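Cytochrome C-type biogenesis protein ccmF (Thermus thermophilus, PDB 6ZMQ) is a membrane-bound heme lyase of cytochrome c maturation that binds heme b and probably moves heme toward its attachment to apocytochrome c. Local coordinates at residues 32-37 against 58-63; 255-260 against 404-409; 579-584 against 589-594. All coordinates share one frame; numbering follows the deposited sequence.

Contact 1: residues 32-37 against 58-63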
loop_
_atom_site.group_PDB
_atom_site.type_symbol
_atom_site.label_atom_id
_atom_site.label_comp_id
_atom_site.label_asym_id
_atom_site.label_seq_id
_atom_site.Cartn_x
_atom_site.Cartn_y
_atom_site.Cartn_z
ATOM N N LEU A 32 21.399 -3.762 17.281
ATOM C CA LEU A 32 22.421 -3.306 16.349
ATOM C C LEU A 32 23.668 -4.183 16.429
ATOM O O LEU A 32 24.278 -4.500 15.401
ATOM C CB LEU A 32 22.778 -1.859 16.663
ATOM C CG LEU A 32 23.431 -0.985 15.587
ATOM C CD1 LEU A 32 23.795 0.367 16.174
ATOM C CD2 LEU A 32 24.618 -1.617 14.906
ATOM N N ALA A 33 24.049 -4.591 17.653
ATOM C CA ALA A 33 25.220 -5.445 17.848
ATOM C C ALA A 33 25.000 -6.841 17.260
ATOM O O ALA A 33 25.881 -7.372 16.557
ATOM C CB ALA A 33 25.562 -5.526 19.336
ATOM N N PHE A 34 23.809 -7.422 17.498
ATOM C CA PHE A 34 23.485 -8.746 16.962
ATOM C C PHE A 34 23.408 -8.726 15.442
ATOM O O PHE A 34 23.920 -9.634 14.776
ATOM C CB PHE A 34 22.160 -9.266 17.532
ATOM C CG PHE A 34 22.203 -9.596 19.000
ATOM C CD1 PHE A 34 23.311 -10.225 19.574
ATOM C CD2 PHE A 34 21.110 -9.307 19.804
ATOM C CE1 PHE A 34 23.341 -10.521 20.945
ATOM C CE2 PHE A 34 21.130 -9.590 21.159
ATOM C CZ PHE A 34 22.245 -10.209 21.734
ATOM N N SER A 35 22.787 -7.682 14.875
ATOM C CA SER A 35 22.664 -7.602 13.425
ATOM C C SER A 35 23.987 -7.248 12.743
ATOM O O SER A 35 24.236 -7.694 11.615
ATOM C CB SER A 35 21.555 -6.627 13.051
ATOM O OG SER A 35 20.430 -6.814 13.897
ATOM N N LEU A 36 24.847 -6.454 13.404
ATOM C CA LEU A 36 26.181 -6.163 12.876
ATOM C C LEU A 36 27.038 -7.410 12.801
ATOM O O LEU A 36 27.710 -7.658 11.789
ATOM C CB LEU A 36 26.897 -5.121 13.735
ATOM C CG LEU A 36 26.967 -3.637 13.378
ATOM C CD1 LEU A 36 27.493 -2.837 14.578
ATOM C CD2 LEU A 36 27.805 -3.403 12.124
ATOM N N LEU A 37 27.042 -8.208 13.869
ATOM C CA LEU A 37 27.878 -9.397 13.813
ATOM C C LEU A 37 27.208 -10.489 12.974
ATOM O O LEU A 37 27.902 -11.343 12.419
ATOM C CB LEU A 37 28.233 -9.831 15.237
ATOM C CG LEU A 37 29.197 -10.996 15.479
ATOM C CD1 LEU A 37 30.581 -10.420 15.750
ATOM C CD2 LEU A 37 28.792 -11.831 16.682
ATOM N N ARG A 58 22.850 -17.468 11.350
ATOM C CA ARG A 58 21.593 -18.132 11.705
ATOM C C ARG A 58 21.404 -18.276 13.209
ATOM O O ARG A 58 20.319 -18.657 13.654
ATOM C CB ARG A 58 21.510 -19.527 11.081
ATOM C CG ARG A 58 21.242 -19.604 9.592
ATOM C CD ARG A 58 20.876 -21.032 9.245
ATOM N NE ARG A 58 20.663 -21.258 7.824
ATOM C CZ ARG A 58 20.469 -22.457 7.283
ATOM N NH1 ARG A 58 20.133 -22.568 6.011
ATOM N NH2 ARG A 58 20.549 -23.548 8.035
ATOM N N ALA A 59 22.466 -18.141 13.996
ATOM C CA ALA A 59 22.282 -18.136 15.436
ATOM C C ALA A 59 21.822 -16.779 15.945
ATOM O O ALA A 59 21.186 -16.715 17.000
ATOM C CB ALA A 59 23.569 -18.564 16.146
ATOM N N LEU A 60 22.133 -15.697 15.230
ATOM C CA LEU A 60 21.808 -14.362 15.728
ATOM C C LEU A 60 20.482 -13.785 15.219
ATOM O O LEU A 60 20.192 -12.619 15.505
ATOM C CB LEU A 60 22.934 -13.382 15.406
ATOM C CG LEU A 60 24.314 -13.713 15.963
ATOM C CD1 LEU A 60 25.319 -13.201 14.996
ATOM C CD2 LEU A 60 24.523 -13.070 17.330
ATOM N N VAL A 61 19.668 -14.553 14.491
ATOM C CA VAL A 61 18.388 -14.022 14.012
ATOM C C VAL A 61 17.385 -13.894 15.155
ATOM O O VAL A 61 16.637 -12.914 15.238
ATOM C CB VAL A 61 17.828 -14.883 12.864
ATOM C CG1 VAL A 61 18.487 -14.514 11.540
ATOM C CG2 VAL A 61 18.036 -16.339 13.155
ATOM N N PHE A 62 17.337 -14.897 16.033
ATOM C CA PHE A 62 16.471 -14.842 17.211
ATOM C C PHE A 62 16.883 -13.771 18.237
ATOM O O PHE A 62 15.987 -13.037 18.696
ATOM C CB PHE A 62 16.367 -16.264 17.794
ATOM C CG PHE A 62 15.133 -16.520 18.613
ATOM C CD1 PHE A 62 13.871 -16.497 18.029
ATOM C CD2 PHE A 62 15.246 -16.830 19.968
ATOM C CE1 PHE A 62 12.740 -16.754 18.787
ATOM C CE2 PHE A 62 14.126 -17.081 20.736
ATOM C CZ PHE A 62 12.867 -17.046 20.144
ATOM N N PRO A 63 18.174 -13.588 18.621
ATOM C CA PRO A 63 18.477 -12.475 19.551
ATOM C C PRO A 63 18.290 -11.065 18.994
ATOM O O PRO A 63 17.939 -10.159 19.767
ATOM C CB PRO A 63 19.946 -12.730 19.914
ATOM C CG PRO A 63 20.094 -14.166 19.837
ATOM C CD PRO A 63 19.353 -14.490 18.582
#

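Contact 2: residues 255-260 against 404-409. With LMT (dodecyl-beta-D-maltoside), chain D.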
loop_
_atom_site.group_PDB
_atom_site.type_symbol
_atom_site.label_atom_id
_atom_site.label_comp_id
_atom_site.label_asym_id
_atom_site.label_seq_id
_atom_site.Cartn_x
_atom_site.Cartn_y
_atom_site.Cartn_z
ATOM N N TRP A 255 -8.255 9.911 -4.507
ATOM C CA TRP A 255 -6.901 9.864 -5.030
ATOM C C TRP A 255 -6.308 11.259 -5.027
ATOM O O TRP A 255 -6.982 12.230 -5.374
ATOM C CB TRP A 255 -6.868 9.313 -6.455
ATOM C CG TRP A 255 -5.514 8.843 -6.870
ATOM C CD1 TRP A 255 -4.533 9.575 -7.476
ATOM C CD2 TRP A 255 -4.994 7.526 -6.715
ATOM N NE1 TRP A 255 -3.433 8.793 -7.697
ATOM C CE2 TRP A 255 -3.691 7.528 -7.242
ATOM C CE3 TRP A 255 -5.502 6.345 -6.176
ATOM C CZ2 TRP A 255 -2.896 6.395 -7.245
ATOM C CZ3 TRP A 255 -4.716 5.225 -6.184
ATOM C CH2 TRP A 255 -3.426 5.254 -6.711
ATOM N N ALA A 256 -5.045 11.354 -4.639
ATOM C CA ALA A 256 -4.292 12.591 -4.733
ATOM C C ALA A 256 -3.038 12.333 -5.552
ATOM O O ALA A 256 -2.398 11.287 -5.409
ATOM C CB ALA A 256 -3.931 13.128 -3.350
ATOM N N TRP A 257 -2.700 13.281 -6.423
ATOM C CA TRP A 257 -1.532 13.167 -7.281
ATOM C C TRP A 257 -0.350 13.984 -6.764
ATOM O O TRP A 257 0.599 14.232 -7.516
ATOM C CB TRP A 257 -1.881 13.594 -8.705
ATOM C CG TRP A 257 -2.665 12.595 -9.526
ATOM C CD1 TRP A 257 -3.881 12.805 -10.106
ATOM C CD2 TRP A 257 -2.271 11.261 -9.899
ATOM N NE1 TRP A 257 -4.279 11.687 -10.800
ATOM C CE2 TRP A 257 -3.312 10.725 -10.688
ATOM C CE3 TRP A 257 -1.148 10.468 -9.639
ATOM C CZ2 TRP A 257 -3.261 9.435 -11.220
ATOM C CZ3 TRP A 257 -1.102 9.182 -10.165
ATOM C CH2 TRP A 257 -2.151 8.683 -10.946
ATOM N N ASP A 258 -0.387 14.389 -5.495
ATOM C CA ASP A 258 0.682 15.168 -4.883
ATOM C C ASP A 258 1.883 14.239 -4.651
ATOM O O ASP A 258 1.706 13.017 -4.639
ATOM C CB ASP A 258 0.109 15.874 -3.634
ATOM C CG ASP A 258 -0.330 14.928 -2.512
ATOM O OD1 ASP A 258 0.477 14.147 -1.966
ATOM O OD2 ASP A 258 -1.513 15.015 -2.129
ATOM N N PRO A 259 3.119 14.769 -4.486
ATOM C CA PRO A 259 4.305 13.876 -4.457
ATOM C C PRO A 259 4.398 12.920 -3.270
ATOM O O PRO A 259 5.246 12.018 -3.294
ATOM C CB PRO A 259 5.494 14.851 -4.444
ATOM C CG PRO A 259 4.969 16.143 -4.850
ATOM C CD PRO A 259 3.541 16.189 -4.489
ATOM N N VAL A 260 3.571 13.086 -2.241
ATOM C CA VAL A 260 3.550 12.133 -1.139
ATOM C C VAL A 260 2.697 10.922 -1.501
ATOM O O VAL A 260 3.073 9.775 -1.228
ATOM C CB VAL A 260 3.042 12.845 0.131
ATOM C CG1 VAL A 260 2.811 11.869 1.279
ATOM C CG2 VAL A 260 4.010 13.943 0.535
ATOM N N PHE A 404 -1.874 16.098 -16.510
ATOM C CA PHE A 404 -0.807 15.187 -16.937
ATOM C C PHE A 404 -1.089 13.763 -16.469
ATOM O O PHE A 404 -1.139 12.837 -17.287
ATOM C CB PHE A 404 0.543 15.685 -16.378
ATOM C CG PHE A 404 1.810 15.090 -17.028
ATOM C CD1 PHE A 404 1.778 14.131 -18.049
ATOM C CD2 PHE A 404 3.056 15.488 -16.549
ATOM C CE1 PHE A 404 2.950 13.608 -18.576
ATOM C CE2 PHE A 404 4.232 14.972 -17.077
ATOM C CZ PHE A 404 4.177 14.033 -18.089
ATOM N N PHE A 405 -1.305 13.580 -15.165
ATOM C CA PHE A 405 -1.413 12.233 -14.620
ATOM C C PHE A 405 -2.718 11.553 -15.025
ATOM O O PHE A 405 -2.726 10.344 -15.274
ATOM C CB PHE A 405 -1.219 12.253 -13.104
ATOM C CG PHE A 405 0.190 12.585 -12.690
ATOM C CD1 PHE A 405 1.260 11.970 -13.328
ATOM C CD2 PHE A 405 0.447 13.480 -11.659
ATOM C CE1 PHE A 405 2.560 12.257 -12.967
ATOM C CE2 PHE A 405 1.753 13.770 -11.288
ATOM C CZ PHE A 405 2.808 13.154 -11.947
ATOM N N ASN A 406 -3.812 12.313 -15.154
ATOM C CA ASN A 406 -5.062 11.718 -15.628
ATOM C C ASN A 406 -4.972 11.307 -17.101
ATOM O O ASN A 406 -5.404 10.203 -17.477
ATOM C CB ASN A 406 -6.225 12.682 -15.405
ATOM C CG ASN A 406 -6.697 12.706 -13.958
ATOM O OD1 ASN A 406 -6.423 11.787 -13.184
ATOM N ND2 ASN A 406 -7.434 13.747 -13.597
ATOM N N GLN A 407 -4.397 12.174 -17.950
ATOM C CA GLN A 407 -4.355 11.877 -19.377
ATOM C C GLN A 407 -3.314 10.810 -19.701
ATOM O O GLN A 407 -3.374 10.198 -20.774
ATOM C CB GLN A 407 -4.119 13.152 -20.195
ATOM C CG GLN A 407 -2.672 13.545 -20.439
ATOM C CD GLN A 407 -2.552 14.995 -20.864
ATOM O OE1 GLN A 407 -3.488 15.776 -20.707
ATOM N NE2 GLN A 407 -1.403 15.357 -21.414
ATOM N N VAL A 408 -2.328 10.596 -18.821
ATOM C CA VAL A 408 -1.474 9.425 -19.020
ATOM C C VAL A 408 -2.113 8.166 -18.428
ATOM O O VAL A 408 -1.911 7.066 -18.950
ATOM C CB VAL A 408 -0.031 9.648 -18.505
ATOM C CG1 VAL A 408 0.628 10.830 -19.221
ATOM C CG2 VAL A 408 0.049 9.783 -16.994
ATOM N N SER A 409 -2.896 8.292 -17.345
ATOM C CA SER A 409 -3.377 7.099 -16.650
ATOM C C SER A 409 -4.529 6.429 -17.388
ATOM O O SER A 409 -4.679 5.204 -17.314
ATOM C CB SER A 409 -3.782 7.442 -15.216
ATOM O OG SER A 409 -2.764 8.188 -14.574
HETATM C C1B LMT D . -10.292 17.287 -7.621
HETATM C C2B LMT D . -10.212 18.349 -8.765
HETATM C C3B LMT D . -11.038 19.652 -8.502
HETATM C C4B LMT D . -11.925 19.623 -7.227
HETATM C C5B LMT D . -11.013 19.118 -6.095
HETATM C C6B LMT D . -11.739 19.225 -4.761
HETATM O O1B LMT D . -9.150 16.460 -7.650
HETATM O O2B LMT D . -8.887 18.650 -8.941
HETATM O O3B LMT D . -11.750 20.008 -9.613
HETATM O "O4'" LMT D . -12.392 20.882 -6.925
HETATM O O5B LMT D . -10.488 17.796 -6.301
HETATM O O6B LMT D . -12.051 20.534 -4.503
HETATM C "C1'" LMT D . -8.073 12.583 -9.090
HETATM C "C2'" LMT D . -8.022 13.767 -10.108
HETATM C "C3'" LMT D . -8.059 15.138 -9.358
HETATM C "C4'" LMT D . -9.217 15.218 -8.338
HETATM C "C5'" LMT D . -8.903 14.044 -7.376
HETATM C "C6'" LMT D . -9.698 13.995 -6.101
HETATM O "O1'" LMT D . -8.454 11.424 -9.727
HETATM O "O2'" LMT D . -6.852 13.710 -10.818
HETATM O "O3'" LMT D . -8.132 16.168 -10.245
HETATM O "O5'" LMT D . -9.063 12.816 -8.073
HETATM O "O6'" LMT D . -10.965 13.642 -6.474
HETATM C C1 LMT D . -7.419 10.537 -10.123
HETATM C C2 LMT D . -7.994 9.152 -9.989
HETATM C C3 LMT D . -7.604 8.137 -11.024
HETATM C C4 LMT D . -6.315 7.464 -10.613
HETATM C C5 LMT D . -5.948 6.423 -11.629
HETATM C C6 LMT D . -5.293 5.202 -11.052
HETATM C C7 LMT D . -6.104 4.638 -9.917
HETATM C C8 LMT D . -6.071 3.150 -9.980
HETATM C C9 LMT D . -5.734 2.521 -8.668
HETATM C C10 LMT D . -5.678 1.035 -8.865
HETATM C C11 LMT D . -5.451 0.359 -7.555
HETATM C C12 LMT D . -6.144 -0.958 -7.499
#

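Contact 3: residues 579-584 against 589-594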
loop_
_atom_site.group_PDB
_atom_site.type_symbol
_atom_site.label_atom_id
_atom_site.label_comp_id
_atom_site.label_asym_id
_atom_site.label_seq_id
_atom_site.Cartn_x
_atom_site.Cartn_y
_atom_site.Cartn_z
ATOM N N LEU A 579 -23.922 16.178 8.897
ATOM C CA LEU A 579 -22.499 16.277 8.567
ATOM C C LEU A 579 -21.749 17.010 9.672
ATOM O O LEU A 579 -22.352 17.731 10.471
ATOM C CB LEU A 579 -22.298 17.014 7.246
ATOM C CG LEU A 579 -23.022 18.358 7.221
ATOM C CD1 LEU A 579 -22.301 19.304 6.354
ATOM C CD2 LEU A 579 -24.442 18.208 6.686
ATOM N N HIS A 580 -20.420 16.843 9.723
ATOM C CA HIS A 580 -19.735 17.199 10.953
ATOM C C HIS A 580 -18.663 18.260 10.712
ATOM O O HIS A 580 -18.311 18.572 9.571
ATOM C CB HIS A 580 -19.121 15.935 11.523
ATOM C CG HIS A 580 -19.212 15.794 13.007
ATOM N ND1 HIS A 580 -20.038 14.863 13.599
ATOM C CD2 HIS A 580 -18.534 16.389 14.015
ATOM C CE1 HIS A 580 -19.902 14.924 14.910
ATOM N NE2 HIS A 580 -18.998 15.844 15.189
ATOM N N PHE A 581 -18.148 18.820 11.809
ATOM C CA PHE A 581 -17.028 19.754 11.724
ATOM C C PHE A 581 -16.305 19.757 13.057
ATOM O O PHE A 581 -16.961 19.680 14.101
ATOM C CB PHE A 581 -17.512 21.172 11.430
ATOM C CG PHE A 581 -16.628 21.942 10.509
ATOM C CD1 PHE A 581 -15.257 21.750 10.504
ATOM C CD2 PHE A 581 -17.173 22.888 9.660
ATOM C CE1 PHE A 581 -14.453 22.468 9.653
ATOM C CE2 PHE A 581 -16.368 23.608 8.801
ATOM C CZ PHE A 581 -15.004 23.403 8.797
ATOM N N TYR A 582 -14.979 19.901 13.048
ATOM C CA TYR A 582 -14.276 20.072 14.312
ATOM C C TYR A 582 -13.481 21.363 14.327
ATOM O O TYR A 582 -12.464 21.459 13.626
ATOM C CB TYR A 582 -13.322 18.923 14.609
ATOM C CG TYR A 582 -13.955 17.594 14.483
ATOM C CD1 TYR A 582 -15.069 17.278 15.242
ATOM C CD2 TYR A 582 -13.392 16.619 13.676
ATOM C CE1 TYR A 582 -15.656 16.055 15.139
ATOM C CE2 TYR A 582 -13.945 15.373 13.598
ATOM C CZ TYR A 582 -15.090 15.094 14.323
ATOM O OH TYR A 582 -15.678 13.854 14.252
ATOM N N PRO A 583 -13.623 22.311 15.386
ATOM C CA PRO A 583 -12.673 23.511 16.054
ATOM C C PRO A 583 -11.947 22.364 16.804
ATOM O O PRO A 583 -12.511 21.890 17.740
ATOM C CB PRO A 583 -13.772 24.365 16.661
ATOM C CG PRO A 583 -14.890 24.140 15.727
ATOM C CD PRO A 583 -14.949 22.654 15.863
ATOM N N GLN A 584 -10.826 21.797 16.293
ATOM C CA GLN A 584 -10.107 20.763 17.035
ATOM C C GLN A 584 -8.975 21.439 17.804
ATOM O O GLN A 584 -8.098 22.055 17.201
ATOM C CB GLN A 584 -9.607 19.666 16.094
ATOM C CG GLN A 584 -9.104 18.394 16.797
ATOM C CD GLN A 584 -9.700 17.117 16.206
ATOM O OE1 GLN A 584 -10.576 17.170 15.345
ATOM N NE2 GLN A 584 -9.231 15.967 16.680
ATOM N N LEU A 589 -5.622 25.375 16.284
ATOM C CA LEU A 589 -7.084 25.475 16.272
ATOM C C LEU A 589 -7.731 25.337 14.894
ATOM O O LEU A 589 -8.537 26.198 14.515
ATOM C CB LEU A 589 -7.521 26.785 16.935
ATOM C CG LEU A 589 -7.821 26.742 18.444
ATOM C CD1 LEU A 589 -8.918 25.734 18.702
ATOM C CD2 LEU A 589 -6.607 26.434 19.330
ATOM N N PRO A 590 -7.450 24.263 14.117
ATOM C CA PRO A 590 -7.991 24.220 12.766
ATOM C C PRO A 590 -9.405 23.683 12.727
ATOM O O PRO A 590 -9.947 23.106 13.691
ATOM C CB PRO A 590 -7.019 23.296 12.033
ATOM C CG PRO A 590 -6.643 22.321 13.043
ATOM C CD PRO A 590 -6.783 22.976 14.404
ATOM N N ALA A 591 -10.028 23.936 11.586
ATOM C CA ALA A 591 -11.318 23.354 11.264
ATOM C C ALA A 591 -11.194 22.259 10.200
ATOM O O ALA A 591 -11.361 22.541 9.003
ATOM C CB ALA A 591 -12.254 24.471 10.793
ATOM N N PRO A 592 -10.897 20.975 10.567
ATOM C CA PRO A 592 -11.089 19.903 9.589
ATOM C C PRO A 592 -12.476 19.287 9.675
ATOM O O PRO A 592 -13.122 19.240 10.738
ATOM C CB PRO A 592 -9.987 18.898 9.944
ATOM C CG PRO A 592 -9.850 19.028 11.373
ATOM C CD PRO A 592 -10.040 20.490 11.668
ATOM N N LYS A 593 -12.950 18.867 8.512
ATOM C CA LYS A 593 -14.249 18.249 8.344
ATOM C C LYS A 593 -14.153 16.740 8.555
ATOM O O LYS A 593 -13.089 16.131 8.394
ATOM C CB LYS A 593 -14.766 18.536 6.935
ATOM C CG LYS A 593 -14.836 20.015 6.639
ATOM C CD LYS A 593 -15.273 20.360 5.245
ATOM C CE LYS A 593 -14.201 19.988 4.237
ATOM N NZ LYS A 593 -12.974 20.798 4.420
ATOM N N VAL A 594 -15.290 16.139 8.918
ATOM C CA VAL A 594 -15.589 14.748 8.575
ATOM C C VAL A 594 -16.981 14.727 7.938
ATOM O O VAL A 594 -17.978 15.225 8.504
ATOM C CB VAL A 594 -15.472 13.747 9.741
ATOM C CG1 VAL A 594 -14.023 13.361 9.988
ATOM C CG2 VAL A 594 -16.018 14.254 10.976
#

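Contact 1: residues 32-37 against 58-63
Phe34 lays its phenyl ring across Pro63, whose CB lies over one face at 3.6 Å from the centroid of the Phe34 ring and only 15° off the ring normal, a CH-pi contact displaced from the ring centre toward its rim. The proline is met at about a right angle, its CB 3.6 Å from Phe34 CE2, and its backbone carbonyl sits beside the same CD2-CE2 side of the phenyl. Leu60 fills the other flank: its CD2 methyl comes to 3.8 Å from Phe34 CD1, approaching the ring obliquely. The second methyl of Leu60 reaches further along helix 20-47, toward Leu37, one turn on, where Leu60 CD1 is 4.1 Å from Leu37 CD2.

Two torsions set up this meeting. Phe34 carries CG opposite its carbonyl carbon and beside the backbone N (chi1 -68°), and Leu60 does the same (chi1 -59°); these torsions bring the two groups together, crossing at about a right angle, with the CA atoms of Phe34 and Leu60 6.0 Å apart. Leu60 stands at the N-cap of helix 61-81, and Pro63 lies in the first turn, where a residue without an N-H fits well because the amides there have no preceding helical turn to bond to. Ala64, one residue on, also touches Phe34. On the reverse side of helix 20-47, Ser35 packs on Phe146 and Val150 of helix 135-157, while its OG bonds back to Ala31 O; Val61 meets Phe146 too, so one helix backs both segments. Leu36 turns away and touches a bound phosphatidylethanolamine.

The junction joining these two predicted transmembrane helices thus rests on apolar surface and ring-face contact, without directional polar bonds, consistent with a surface contact that may border lipid.

Contact 2: residues 255-260 against 404-409
Asn406 OD1 is gripped from two directions. Trp257 NE1 donates to it at 3.2 Å with an N-H...O angle of 153°, and hydroxyl O2' of the bound dodecyl maltoside gives it a weak bond. The indole N-H arrives well above the amide's carbonyl plane, 48° out of it, and not along a lone pair; indole and amide planes are steeply inclined to each other. The other branch of the amide is engaged as well: Asn406 ND2 donates to detergent O2' at 2.8 Å, so one sugar hydroxyl meets both ends of the carboxamide, firmly at ND2 and weakly at OD1, which may restrict its rotation. That hydroxyl also lies at the edge of the indole, in its plane, 3.2 Å from Trp257 CD1.

Phe405 forms the apolar floor. Its CB sits over the face of Trp257, 3.6 Å from the centroid of the five-membered ring, in a CH-pi contact. The phenyl itself lies obliquely to the indole, its centroid 5.1 Å from that of the six-membered ring of Trp257. Trp257 holds CG beside its backbone N (chi1 -77°), which carries the indole to helix 402-422. Trp255 NE1 lies over the rim of the opposite face of that indole. The detergent's alkyl chain passes over a face of Trp255, with LMT C9 3.8 Å from Trp255 CZ3.

Further out, Lys238 makes a cation-pi contact with Trp255 and Phe265 meets it edge-to-face, while Glu529 shares another hydrogen bond with the maltoside. Asn406 also touches a bound phosphatidylethanolamine. Trp255 and Trp257, spaced by Ala256 and followed by Asp258, belong to the tryptophan-rich WWD motif of the CcmF/CcsA family, here in the loop between helices 224-247 and 266-284 and docked on helix 402-422 of the CcmF C-terminal family region.

Contact 3: residues 579-584 against 589-594
Tyr582 and Pro592 face each other at the well-bonded middle of this hairpin, where Tyr582 N donates to Pro592 O at 3.0 Å. Two residues on, Gln584 N reaches Pro590 O at 3.0 Å with an N-H...O angle of 167°, almost straight. Tyr582 O receives no N-H from 589-594 and instead takes a CA-H...O contact from Ala591 CA at 3.2 Å, 164° at the hydrogen.

Side chains are densest at 580-582 against 592-594, although the strand pairing there is loose: His580 N to Val594 O is 3.2 Å and bent. Phe581 takes Lys593 CG over one ring face, 4.1 Å from the ring centroid, and turns an edge to the carbonyls of Ala591 and Pro592. Lys593 gets its methylene there by setting CG beside the backbone N (chi1 -57°), and its chain then bends at both outer torsions. On the other flank Val594 CG2 approaches the Tyr582 ring obliquely, 3.5 Å from Tyr582 CE2, and lies alongside His580, CB of His580 being 3.6 Å from it. Strand 561-566 backs this packed end through Val563, which shares backbone hydrogen bonds with Phe581, and through Ala562; Phe609 meets the Phe581 ring, and Trp251 receives the Lys593 ammonium in a cation-pi contact.

At the turn the balance reverses: a sound backbone bond holds it, but side chains are sparse. Leu589, exposed on the surface, makes just a distant side-chain approach, its CD1 4.1 Å from Gln584 O.

Chemically, the hairpin is bonded one way: all three N-H donors belong to 579-584 and all three acceptors to 589-594. Pro590 and Pro592 accept through O but have no N-H to return, so each gives the pairing a single bond, and the CA-H...O contact stands in at Tyr582 O.

Overall arrangement
From the N terminus, contact 1 closes first: helix 20-47 runs out, the chain turns through helix 51-57, and the start of helix 61-81 returns to it. Contact 2 spans far more, 143 intervening residues, and ties the loop before helix 266-284 to helix 402-422, joining the cytochrome c assembly family region to the CcmF C-terminal one. Contact 3 shuts a short turn of four residues in the beta domain, at the edge of a four-stranded antiparallel sheet. The three follow in series, none nesting or crossing. Contacts 1 and 2 lie on opposite sides of the chain's centre, their centres about 42 Å apart; the centres of contacts 2 and 3 are about 27 Å apart.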